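Long-range contacts in extracellular solute-binding protein family 1 (Arthrobacter chlorophenolicus, PDB 4R2F), which binds the disaccharide laminaribiose and probably delivers it, as the extracellular solute-binding component, to a bacterial sugar transporter: residues A[156-164]-A[286-297]; A[207-217]-A[298-309]. All coordinates share one frame; numbering follows the deposited sequence.

Contact 1 (A[156-164]-A[286-297]). With BGC (beta-D-glucopyranose), chain B.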
loop_
_atom_site.group_PDB
_atom_site.type_symbol
_atom_site.label_atom_id
_atom_site.label_comp_id
_atom_site.label_asym_id
_atom_site.label_seq_id
_atom_site.Cartn_x
_atom_site.Cartn_y
_atom_site.Cartn_z
ATOM N N ARG A 156 5.907 2.659 2.092
ATOM C CA ARG A 156 6.790 2.020 1.104
ATOM C C ARG A 156 8.262 2.364 1.345
ATOM O O ARG A 156 8.827 3.236 0.683
ATOM C CB ARG A 156 6.375 2.430 -0.315
ATOM C CG ARG A 156 5.044 1.823 -0.744
ATOM C CD ARG A 156 5.217 0.373 -1.190
ATOM N NE ARG A 156 3.932 -0.312 -1.294
ATOM C CZ ARG A 156 3.223 -0.757 -0.267
ATOM N NH1 ARG A 156 3.703 -0.698 0.965
ATOM N NH2 ARG A 156 2.057 -1.345 -0.482
ATOM N N PRO A 157 8.895 1.668 2.302
ATOM C CA PRO A 157 10.280 1.963 2.571
ATOM C C PRO A 157 11.205 1.291 1.572
ATOM O O PRO A 157 10.846 0.304 0.937
ATOM C CB PRO A 157 10.515 1.388 3.983
ATOM C CG PRO A 157 9.212 0.785 4.416
ATOM C CD PRO A 157 8.386 0.602 3.174
ATOM N N LEU A 158 12.402 1.840 1.469
ATOM C CA LEU A 158 13.493 1.201 0.769
ATOM C C LEU A 158 14.249 0.332 1.779
ATOM O O LEU A 158 14.328 0.674 2.971
ATOM C CB LEU A 158 14.395 2.250 0.149
ATOM C CG LEU A 158 13.739 3.065 -0.974
ATOM C CD1 LEU A 158 14.523 4.330 -1.256
ATOM C CD2 LEU A 158 13.611 2.250 -2.247
ATOM N N TRP A 159 14.717 -0.814 1.309
ATOM C CA TRP A 159 15.418 -1.799 2.127
ATOM C C TRP A 159 16.677 -2.195 1.409
ATOM O O TRP A 159 16.738 -2.083 0.180
ATOM C CB TRP A 159 14.563 -3.071 2.328
ATOM C CG TRP A 159 13.359 -2.848 3.158
ATOM C CD1 TRP A 159 12.191 -2.314 2.746
ATOM C CD2 TRP A 159 13.205 -3.126 4.562
ATOM N NE1 TRP A 159 11.313 -2.234 3.795
ATOM C CE2 TRP A 159 11.909 -2.728 4.921
ATOM C CE3 TRP A 159 14.033 -3.686 5.539
ATOM C CZ2 TRP A 159 11.411 -2.862 6.222
ATOM C CZ3 TRP A 159 13.545 -3.814 6.830
ATOM C CH2 TRP A 159 12.241 -3.414 7.159
ATOM N N TYR A 160 17.649 -2.708 2.173
ATOM C CA TYR A 160 18.867 -3.244 1.603
ATOM C C TYR A 160 19.376 -4.407 2.408
ATOM O O TYR A 160 19.025 -4.586 3.577
ATOM C CB TYR A 160 19.960 -2.173 1.475
ATOM C CG TYR A 160 20.641 -1.722 2.758
ATOM C CD1 TYR A 160 19.987 -0.898 3.675
ATOM C CD2 TYR A 160 21.969 -2.039 3.012
ATOM C CE1 TYR A 160 20.616 -0.458 4.839
ATOM C CE2 TYR A 160 22.614 -1.599 4.169
ATOM C CZ TYR A 160 21.942 -0.798 5.081
ATOM O OH TYR A 160 22.582 -0.370 6.227
ATOM N N ARG A 161 20.210 -5.208 1.770
ATOM C CA ARG A 161 20.859 -6.302 2.450
ATOM C C ARG A 161 22.338 -5.934 2.588
ATOM O O ARG A 161 23.063 -5.797 1.602
ATOM C CB ARG A 161 20.640 -7.600 1.685
ATOM C CG ARG A 161 21.208 -8.827 2.360
ATOM C CD ARG A 161 20.922 -10.082 1.541
ATOM N NE ARG A 161 19.658 -10.777 1.865
ATOM C CZ ARG A 161 19.456 -11.578 2.922
ATOM N NH1 ARG A 161 18.294 -12.195 3.098
ATOM N NH2 ARG A 161 20.399 -11.762 3.825
ATOM N N LYS A 162 22.772 -5.754 3.821
ATOM C CA LYS A 162 24.157 -5.304 4.097
ATOM C C LYS A 162 25.233 -6.180 3.455
ATOM O O LYS A 162 26.187 -5.668 2.877
ATOM C CB LYS A 162 24.422 -5.263 5.586
ATOM C CG LYS A 162 23.467 -4.392 6.378
ATOM C CD LYS A 162 23.846 -4.347 7.855
ATOM C CE LYS A 162 23.913 -5.733 8.467
ATOM N NZ LYS A 162 23.530 -5.684 9.892
ATOM N N SER A 163 25.062 -7.499 3.524
ATOM C CA SER A 163 26.076 -8.417 2.986
ATOM C C SER A 163 26.288 -8.205 1.497
ATOM O O SER A 163 27.388 -8.356 0.993
ATOM C CB SER A 163 25.694 -9.876 3.268
ATOM O OG SER A 163 24.389 -10.179 2.776
ATOM N N LEU A 164 25.239 -7.827 0.783
ATOM C CA LEU A 164 25.349 -7.707 -0.662
ATOM C C LEU A 164 25.958 -6.396 -1.083
ATOM O O LEU A 164 26.586 -6.306 -2.144
ATOM C CB LEU A 164 23.971 -7.892 -1.328
ATOM C CG LEU A 164 23.457 -9.326 -1.216
ATOM C CD1 LEU A 164 22.088 -9.488 -1.852
ATOM C CD2 LEU A 164 24.448 -10.287 -1.861
ATOM N N ASP A 286 13.446 -13.994 7.060
ATOM C CA ASP A 286 14.883 -13.867 7.322
ATOM C C ASP A 286 15.113 -12.713 8.269
ATOM O O ASP A 286 15.254 -11.555 7.852
ATOM C CB ASP A 286 15.710 -13.638 6.043
ATOM C CG ASP A 286 17.218 -13.542 6.313
ATOM O OD1 ASP A 286 17.641 -13.202 7.442
ATOM O OD2 ASP A 286 17.997 -13.798 5.379
ATOM N N THR A 287 15.167 -13.062 9.543
ATOM C CA THR A 287 15.463 -12.126 10.616
ATOM C C THR A 287 16.914 -12.256 11.127
ATOM O O THR A 287 17.176 -12.028 12.296
ATOM C CB THR A 287 14.491 -12.368 11.787
ATOM O OG1 THR A 287 14.556 -13.751 12.155
ATOM C CG2 THR A 287 13.015 -11.986 11.388
ATOM N N SER A 288 17.850 -12.613 10.254
ATOM C CA SER A 288 19.274 -12.540 10.578
ATOM C C SER A 288 19.734 -11.119 10.972
ATOM O O SER A 288 20.746 -10.989 11.622
ATOM C CB SER A 288 20.111 -13.005 9.391
ATOM O OG SER A 288 19.943 -12.141 8.265
ATOM N N GLY A 289 19.014 -10.069 10.566
ATOM C CA GLY A 289 19.481 -8.686 10.777
ATOM C C GLY A 289 20.191 -8.138 9.540
ATOM O O GLY A 289 20.598 -6.976 9.507
ATOM N N ASP A 290 20.325 -8.966 8.503
ATOM C CA ASP A 290 21.036 -8.548 7.292
ATOM C C ASP A 290 20.166 -7.621 6.439
ATOM O O ASP A 290 20.693 -6.757 5.744
ATOM C CB ASP A 290 21.502 -9.760 6.480
ATOM C CG ASP A 290 22.577 -9.424 5.479
ATOM O OD1 ASP A 290 23.358 -8.479 5.680
ATOM O OD2 ASP A 290 22.662 -10.116 4.454
ATOM N N ILE A 291 18.844 -7.772 6.527
ATOM C CA ILE A 291 17.905 -6.937 5.759
ATOM C C ILE A 291 17.471 -5.765 6.615
ATOM O O ILE A 291 16.860 -5.961 7.671
ATOM C CB ILE A 291 16.642 -7.701 5.337
ATOM C CG1 ILE A 291 17.007 -8.858 4.396
ATOM C CG2 ILE A 291 15.670 -6.741 4.663
ATOM C CD1 ILE A 291 15.866 -9.833 4.183
ATOM N N VAL A 292 17.756 -4.558 6.127
ATOM C CA VAL A 292 17.665 -3.324 6.900
ATOM C C VAL A 292 17.011 -2.186 6.106
ATOM O O VAL A 292 17.152 -2.094 4.875
ATOM C CB VAL A 292 19.098 -2.898 7.333
ATOM C CG1 VAL A 292 19.123 -1.508 7.946
ATOM C CG2 VAL A 292 19.669 -3.934 8.297
ATOM N N VAL A 293 16.307 -1.311 6.813
ATOM C CA VAL A 293 15.695 -0.117 6.158
ATOM C C VAL A 293 16.772 0.846 5.700
ATOM O O VAL A 293 17.708 1.139 6.449
ATOM C CB VAL A 293 14.689 0.580 7.095
ATOM C CG1 VAL A 293 14.196 1.902 6.511
ATOM C CG2 VAL A 293 13.506 -0.341 7.345
ATOM N N ALA A 294 16.658 1.296 4.452
ATOM C CA ALA A 294 17.569 2.300 3.891
ATOM C C ALA A 294 16.929 3.687 3.993
ATOM O O ALA A 294 15.704 3.809 4.017
ATOM C CB ALA A 294 17.894 1.969 2.428
ATOM N N SER A 295 17.748 4.737 4.021
ATOM C CA SER A 295 17.197 6.100 4.065
ATOM C C SER A 295 16.552 6.462 2.733
ATOM O O SER A 295 16.991 5.987 1.684
ATOM C CB SER A 295 18.290 7.117 4.404
ATOM O OG SER A 295 18.750 6.923 5.745
ATOM N N PRO A 296 15.507 7.309 2.763
ATOM C CA PRO A 296 14.936 7.787 1.499
ATOM C C PRO A 296 16.006 8.472 0.664
ATOM O O PRO A 296 16.995 8.976 1.207
ATOM C CB PRO A 296 13.853 8.785 1.922
ATOM C CG PRO A 296 13.694 8.653 3.390
ATOM C CD PRO A 296 14.879 7.920 3.944
ATOM N N ILE A 297 15.829 8.454 -0.651
ATOM C CA ILE A 297 16.791 9.052 -1.570
ATOM C C ILE A 297 16.191 10.259 -2.267
ATOM O O ILE A 297 14.974 10.378 -2.428
ATOM C CB ILE A 297 17.250 8.062 -2.633
ATOM C CG1 ILE A 297 16.077 7.605 -3.520
ATOM C CG2 ILE A 297 17.921 6.858 -1.951
ATOM C CD1 ILE A 297 16.468 6.513 -4.493
HETATM C C2 BGC B . 0.488 -4.643 0.340
HETATM C C3 BGC B . -0.611 -4.311 -0.681
HETATM C C4 BGC B . -0.276 -4.990 -2.017
HETATM C C5 BGC B . -0.014 -6.503 -1.801
HETATM C C6 BGC B . 0.256 -7.266 -3.104
HETATM C C1 BGC B . 0.712 -6.165 0.402
HETATM O O1 BGC B . 1.790 -6.488 1.278
HETATM O O2 BGC B . 0.122 -4.113 1.626
HETATM O O3 BGC B . -0.739 -2.866 -0.757
HETATM O O4 BGC B . -1.313 -4.862 -2.997
HETATM O O5 BGC B . 1.070 -6.621 -0.920
HETATM O O6 BGC B . 1.328 -6.646 -3.816
#

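Contact 2 (A[207-217]-A[298-309]). With BGC (beta-D-glucopyranose), chain C.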
loop_
_atom_site.group_PDB
_atom_site.type_symbol
_atom_site.label_atom_id
_atom_site.label_comp_id
_atom_site.label_asym_id
_atom_site.label_seq_id
_atom_site.Cartn_x
_atom_site.Cartn_y
_atom_site.Cartn_z
ATOM N N HIS A 207 3.235 0.442 -7.474
ATOM C CA HIS A 207 3.487 1.423 -6.451
ATOM C C HIS A 207 4.809 2.114 -6.686
ATOM O O HIS A 207 4.954 3.298 -6.395
ATOM C CB HIS A 207 3.464 0.777 -5.077
ATOM C CG HIS A 207 2.143 0.166 -4.727
ATOM N ND1 HIS A 207 1.961 -0.631 -3.618
ATOM C CD2 HIS A 207 0.930 0.257 -5.330
ATOM C CE1 HIS A 207 0.696 -1.015 -3.557
ATOM N NE2 HIS A 207 0.051 -0.484 -4.583
ATOM N N LEU A 208 5.761 1.353 -7.214
ATOM C CA LEU A 208 7.036 1.869 -7.610
ATOM C C LEU A 208 6.861 2.953 -8.672
ATOM O O LEU A 208 7.527 3.963 -8.611
ATOM C CB LEU A 208 7.922 0.743 -8.153
ATOM C CG LEU A 208 9.340 1.136 -8.531
ATOM C CD1 LEU A 208 10.093 1.825 -7.390
ATOM C CD2 LEU A 208 10.094 -0.088 -9.026
ATOM N N MET A 209 5.982 2.735 -9.646
ATOM C CA MET A 209 5.812 3.710 -10.759
ATOM C C MET A 209 5.455 5.067 -10.140
ATOM O O MET A 209 6.143 6.087 -10.358
ATOM C CB MET A 209 4.727 3.260 -11.754
ATOM C CG MET A 209 4.995 1.979 -12.566
ATOM S SD MET A 209 6.488 1.933 -13.583
ATOM C CE MET A 209 7.616 1.067 -12.510
ATOM N N ILE A 210 4.446 5.041 -9.278
ATOM C CA ILE A 210 3.948 6.257 -8.659
ATOM C C ILE A 210 4.924 6.787 -7.627
ATOM O O ILE A 210 5.147 7.994 -7.581
ATOM C CB ILE A 210 2.562 6.081 -8.000
ATOM C CG1 ILE A 210 1.564 5.439 -8.960
ATOM C CG2 ILE A 210 2.031 7.437 -7.511
ATOM C CD1 ILE A 210 1.281 6.246 -10.197
ATOM N N MET A 211 5.530 5.918 -6.818
ATOM C CA MET A 211 6.564 6.399 -5.868
ATOM C C MET A 211 7.667 7.172 -6.561
ATOM O O MET A 211 8.109 8.216 -6.034
ATOM C CB MET A 211 7.205 5.304 -5.000
ATOM C CG MET A 211 8.194 5.888 -3.962
ATOM S SD MET A 211 9.871 6.065 -4.631
ATOM C CE MET A 211 10.529 4.456 -4.172
ATOM N N MET A 212 8.122 6.694 -7.727
ATOM C CA MET A 212 9.247 7.390 -8.363
ATOM C C MET A 212 8.829 8.733 -8.950
ATOM O O MET A 212 9.619 9.693 -8.917
ATOM C CB MET A 212 9.970 6.530 -9.401
ATOM C CG MET A 212 10.650 5.298 -8.792
ATOM S SD MET A 212 12.039 5.635 -7.690
ATOM C CE MET A 212 13.228 5.940 -8.955
ATOM N N MET A 213 7.606 8.817 -9.446
ATOM C CA MET A 213 7.047 10.116 -9.887
ATOM C C MET A 213 7.024 11.067 -8.682
ATOM O O MET A 213 7.509 12.193 -8.761
ATOM C CB MET A 213 5.629 9.957 -10.482
ATOM C CG MET A 213 5.523 9.209 -11.822
ATOM S SD MET A 213 3.813 8.952 -12.344
ATOM C CE MET A 213 3.925 7.405 -13.161
ATOM N N LEU A 214 6.493 10.608 -7.550
ATOM C CA LEU A 214 6.427 11.465 -6.348
ATOM C C LEU A 214 7.801 11.896 -5.876
ATOM O O LEU A 214 8.013 13.048 -5.524
ATOM C CB LEU A 214 5.694 10.739 -5.222
ATOM C CG LEU A 214 4.240 10.381 -5.509
ATOM C CD1 LEU A 214 3.649 9.750 -4.263
ATOM C CD2 LEU A 214 3.414 11.569 -5.935
ATOM N N ASN A 215 8.746 10.965 -5.928
ATOM C CA ASN A 215 10.119 11.229 -5.545
ATOM C C ASN A 215 10.775 12.301 -6.418
ATOM O O ASN A 215 11.698 12.962 -5.981
ATOM C CB ASN A 215 10.893 9.918 -5.593
ATOM C CG ASN A 215 12.193 9.941 -4.819
ATOM O OD1 ASN A 215 12.707 10.984 -4.413
ATOM N ND2 ASN A 215 12.745 8.758 -4.624
ATOM N N ASN A 216 10.287 12.510 -7.631
ATOM C CA ASN A 216 10.826 13.569 -8.474
ATOM C C ASN A 216 9.957 14.822 -8.521
ATOM O O ASN A 216 10.053 15.604 -9.474
ATOM C CB ASN A 216 10.993 13.037 -9.892
ATOM C CG ASN A 216 11.964 13.863 -10.726
ATOM O OD1 ASN A 216 12.939 14.415 -10.213
ATOM N ND2 ASN A 216 11.723 13.895 -12.037
ATOM N N GLY A 217 9.113 15.024 -7.510
ATOM C CA GLY A 217 8.243 16.191 -7.468
ATOM C C GLY A 217 7.072 16.103 -8.431
ATOM O O GLY A 217 6.412 17.086 -8.676
ATOM N N ALA A 298 17.074 11.137 -2.707
ATOM C CA ALA A 298 16.670 12.359 -3.378
ATOM C C ALA A 298 16.597 12.144 -4.873
ATOM O O ALA A 298 17.443 11.476 -5.456
ATOM C CB ALA A 298 17.660 13.477 -3.053
ATOM N N GLY A 299 15.568 12.717 -5.486
ATOM C CA GLY A 299 15.483 12.804 -6.947
ATOM C C GLY A 299 16.527 13.777 -7.493
ATOM O O GLY A 299 17.223 14.464 -6.726
ATOM N N PRO A 300 16.658 13.840 -8.821
ATOM C CA PRO A 300 17.719 14.634 -9.436
ATOM C C PRO A 300 17.582 16.158 -9.225
ATOM O O PRO A 300 18.547 16.864 -9.390
ATOM C CB PRO A 300 17.622 14.258 -10.924
ATOM C CG PRO A 300 16.231 13.758 -11.103
ATOM C CD PRO A 300 15.850 13.112 -9.813
ATOM N N HIS A 301 16.405 16.630 -8.829
ATOM C CA HIS A 301 16.187 18.023 -8.479
ATOM C C HIS A 301 16.146 18.247 -6.957
ATOM O O HIS A 301 15.813 19.323 -6.509
ATOM C CB HIS A 301 14.868 18.510 -9.106
ATOM C CG HIS A 301 14.784 18.294 -10.587
ATOM N ND1 HIS A 301 15.475 19.068 -11.494
ATOM C CD2 HIS A 301 14.077 17.401 -11.318
ATOM C CE1 HIS A 301 15.197 18.662 -12.720
ATOM N NE2 HIS A 301 14.351 17.650 -12.641
ATOM N N GLY A 302 16.466 17.235 -6.165
ATOM C CA GLY A 302 16.484 17.373 -4.718
ATOM C C GLY A 302 15.229 16.953 -3.962
ATOM O O GLY A 302 15.218 16.977 -2.735
ATOM N N ASP A 303 14.188 16.537 -4.679
ATOM C CA ASP A 303 12.920 16.176 -4.058
ATOM C C ASP A 303 12.987 14.857 -3.271
ATOM O O ASP A 303 13.653 13.903 -3.675
ATOM C CB ASP A 303 11.805 16.080 -5.100
ATOM C CG ASP A 303 11.607 17.381 -5.867
ATOM O OD1 ASP A 303 12.393 17.663 -6.795
ATOM O OD2 ASP A 303 10.645 18.100 -5.562
ATOM N N LYS A 304 12.266 14.834 -2.151
ATOM C CA LYS A 304 12.124 13.663 -1.288
ATOM C C LYS A 304 10.648 13.357 -1.144
ATOM O O LYS A 304 9.853 14.261 -0.921
ATOM C CB LYS A 304 12.677 13.983 0.086
ATOM C CG LYS A 304 14.123 14.421 0.059
ATOM C CD LYS A 304 14.996 13.215 -0.182
ATOM C CE LYS A 304 15.323 12.553 1.133
ATOM N NZ LYS A 304 16.545 13.192 1.690
ATOM N N ALA A 305 10.282 12.088 -1.314
ATOM C CA ALA A 305 8.922 11.623 -1.022
ATOM C C ALA A 305 8.901 10.146 -0.656
ATOM O O ALA A 305 9.765 9.383 -1.088
ATOM C CB ALA A 305 8.002 11.876 -2.199
ATOM N N ALA A 306 7.909 9.772 0.157
ATOM C CA ALA A 306 7.552 8.380 0.420
ATOM C C ALA A 306 6.099 8.191 0.021
ATOM O O ALA A 306 5.301 9.124 0.104
ATOM C CB ALA A 306 7.732 8.038 1.899
ATOM N N LEU A 307 5.777 6.996 -0.452
ATOM C CA LEU A 307 4.414 6.634 -0.846
ATOM C C LEU A 307 3.728 5.959 0.340
ATOM O O LEU A 307 4.315 5.086 0.976
ATOM C CB LEU A 307 4.451 5.693 -2.024
ATOM C CG LEU A 307 3.121 5.111 -2.481
ATOM C CD1 LEU A 307 2.184 6.246 -2.897
ATOM C CD2 LEU A 307 3.346 4.168 -3.638
ATOM N N ILE A 308 2.498 6.380 0.632
ATOM C CA ILE A 308 1.696 5.818 1.716
ATOM C C ILE A 308 0.234 5.608 1.289
ATOM O O ILE A 308 -0.303 6.382 0.488
ATOM C CB ILE A 308 1.805 6.707 2.975
ATOM C CG1 ILE A 308 1.487 5.917 4.249
ATOM C CG2 ILE A 308 0.921 7.954 2.871
ATOM C CD1 ILE A 308 1.897 6.689 5.502
ATOM N N PHE A 309 -0.372 4.533 1.821
ATOM C CA PHE A 309 -1.771 4.152 1.590
ATOM C C PHE A 309 -2.522 4.234 2.924
ATOM O O PHE A 309 -2.155 3.569 3.890
ATOM C CB PHE A 309 -1.903 2.742 1.009
ATOM C CG PHE A 309 -1.276 2.609 -0.333
ATOM C CD1 PHE A 309 0.080 2.348 -0.439
ATOM C CD2 PHE A 309 -2.021 2.794 -1.487
ATOM C CE1 PHE A 309 0.700 2.257 -1.686
ATOM C CE2 PHE A 309 -1.416 2.695 -2.742
ATOM C CZ PHE A 309 -0.051 2.441 -2.828
HETATM C C2 BGC C . -2.247 -1.052 -0.449
HETATM C C3 BGC C . -3.696 -0.667 -0.751
HETATM C C4 BGC C . -3.923 -0.649 -2.256
HETATM C C5 BGC C . -3.521 -1.987 -2.861
HETATM C C6 BGC C . -3.615 -1.975 -4.393
HETATM C C1 BGC C . -2.048 -2.433 -1.049
HETATM O O2 BGC C . -2.001 -1.065 0.952
HETATM O O3 BGC C . -3.997 0.613 -0.196
HETATM O O4 BGC C . -5.306 -0.460 -2.530
HETATM O O5 BGC C . -2.185 -2.326 -2.475
HETATM O O6 BGC C . -2.704 -1.028 -4.993
HETATM O O HOH W 1 13.848 15.569 -7.979
#

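Contact 1 (A[156-164]-A[286-297])
Arg161 and Asp286 meet in a straight salt bridge: NH1 of Arg161 lies 2.8 Å from OD2 of Asp286, within the guanidinium's own plane but above that of the carboxylate. Asp290 completes the salt-bridge network, although the exact place of its OD2 is doubtful. One face of the guanidinium rests on CG1 of Ile291. The arginine chain starts with CG anti to the backbone N (chi1 -176°) and bends at chi3, which turns its end toward the two acids. The other oxygen of Asp290, OD1, accepts the backbone N of Ser163 on its syn lone pair at 2.9 Å, tying the acid to the first turn of helix 162-168.

Trp159 lies over Val293, whose CG2 sits above the six-membered ring, 3.4 Å from its centroid, in a CH-pi contact; CG2 of Ile291 touches CE3 of the same indole at 3.6 Å. Tyr160 and Val292 lie side by side on the face opposite to Arg161 and Ile291, with CE1 of the phenol 3.6 Å from CG1 of the valine.

Behind these side chains, Tyr160 and Val292 form an antiparallel hydrogen-bonded pair, N of each residue lying 2.8 Å from O of the other. In the loop that presents the acids, OD1 of Asp286 accepts the backbone N of Ser288, forming an Asx turn, and also takes its OG. A leucine in place of Arg161 would probably leave Asp286 without its cationic mate and this loop less firmly held to the strand end.

The antiparallel pairing joins strand 291-294 to strand 145-161, which carries Arg156 of the glycan pocket and also bonds to strand 273-275. Helix 280-284 packs on Trp159 and Ile291, while Tyr373 of helix 364-373 bonds to the backbones of Leu158 and Ala294.

Contact 2 (A[207-217]-A[298-309])
Aromatic and sugar contacts gather where His207 and Phe309, both of the glycan pocket, meet. CZ of Phe309 stands over the centre of the imidazole, 3.4 Å from NE2 of His207, and the two ring planes are inclined at 40°. The same NE2 donates an almost straight hydrogen bond of 2.8 Å to O6 of the glucose in chain C, at 172°. Phe309 offers one ring face to C2 of that sugar. ND1 of His207 probably accepts NE of Arg156, which with the sugar bond would fix the rotation of the ring.

Apolar packing continues along the helix. Leu307 places CG anti to its backbone N (chi1 174°) and divides its branches between two helix residues: CD2 lies 3.7 Å from CB of His207, and CD1 meets CD1 of Leu214 at 4.0 Å. Its CB faces CB of Met211. Ala305 fits against the same Leu214, its CB 3.5 Å from the backbone O of Leu214.

A water bridges the two segments at the helix end. It donates to OD1 of Asn216, at 2.7 Å, and to OD1 of Asp303, while accepting from the backbone N of His301, and so links the helix terminus to the type I turn of 299-302. Gly217, at positive phi, is the C-prime residue of the Schellman motif that closes the helix; a CB there would collide with OD2 of Asp303.

Helix 204-215 therefore lies across the beginning of strand 306-316, the two segment axes 7.8 Å apart at their closest. Helix 232-246 supports the turn end, where Arg233 pairs with Asp303 and Glu236 bonds to His301 and Asn216; Trp176 of helix 176-188 touches Asn215, Asn216 and Pro300.

How the contacts relate
The centres of contacts 1 and 2 lie about 19 Å apart, and segment 286-297 runs directly into segment 298-309. Both reach one mixed sheet, in which strands 145-161 and 306-316 are antiparallel neighbours. Beside the bound laminaribiose they meet where NE of Arg156 is 3.1 Å from ND1 of His207, a probable hydrogen bond through which contact 1 could orient the sugar-binding imidazole of contact 2. Arg156 also brings NH2 to 3.2 Å from O3 of the chain B glucose, the oxygen that links the two sugars, while His207 bonds to the chain C unit and Phe309 packs on it. Salt-bridged Arg161 and the water-linked turn at 299-302 mark the ends remote from the ligand.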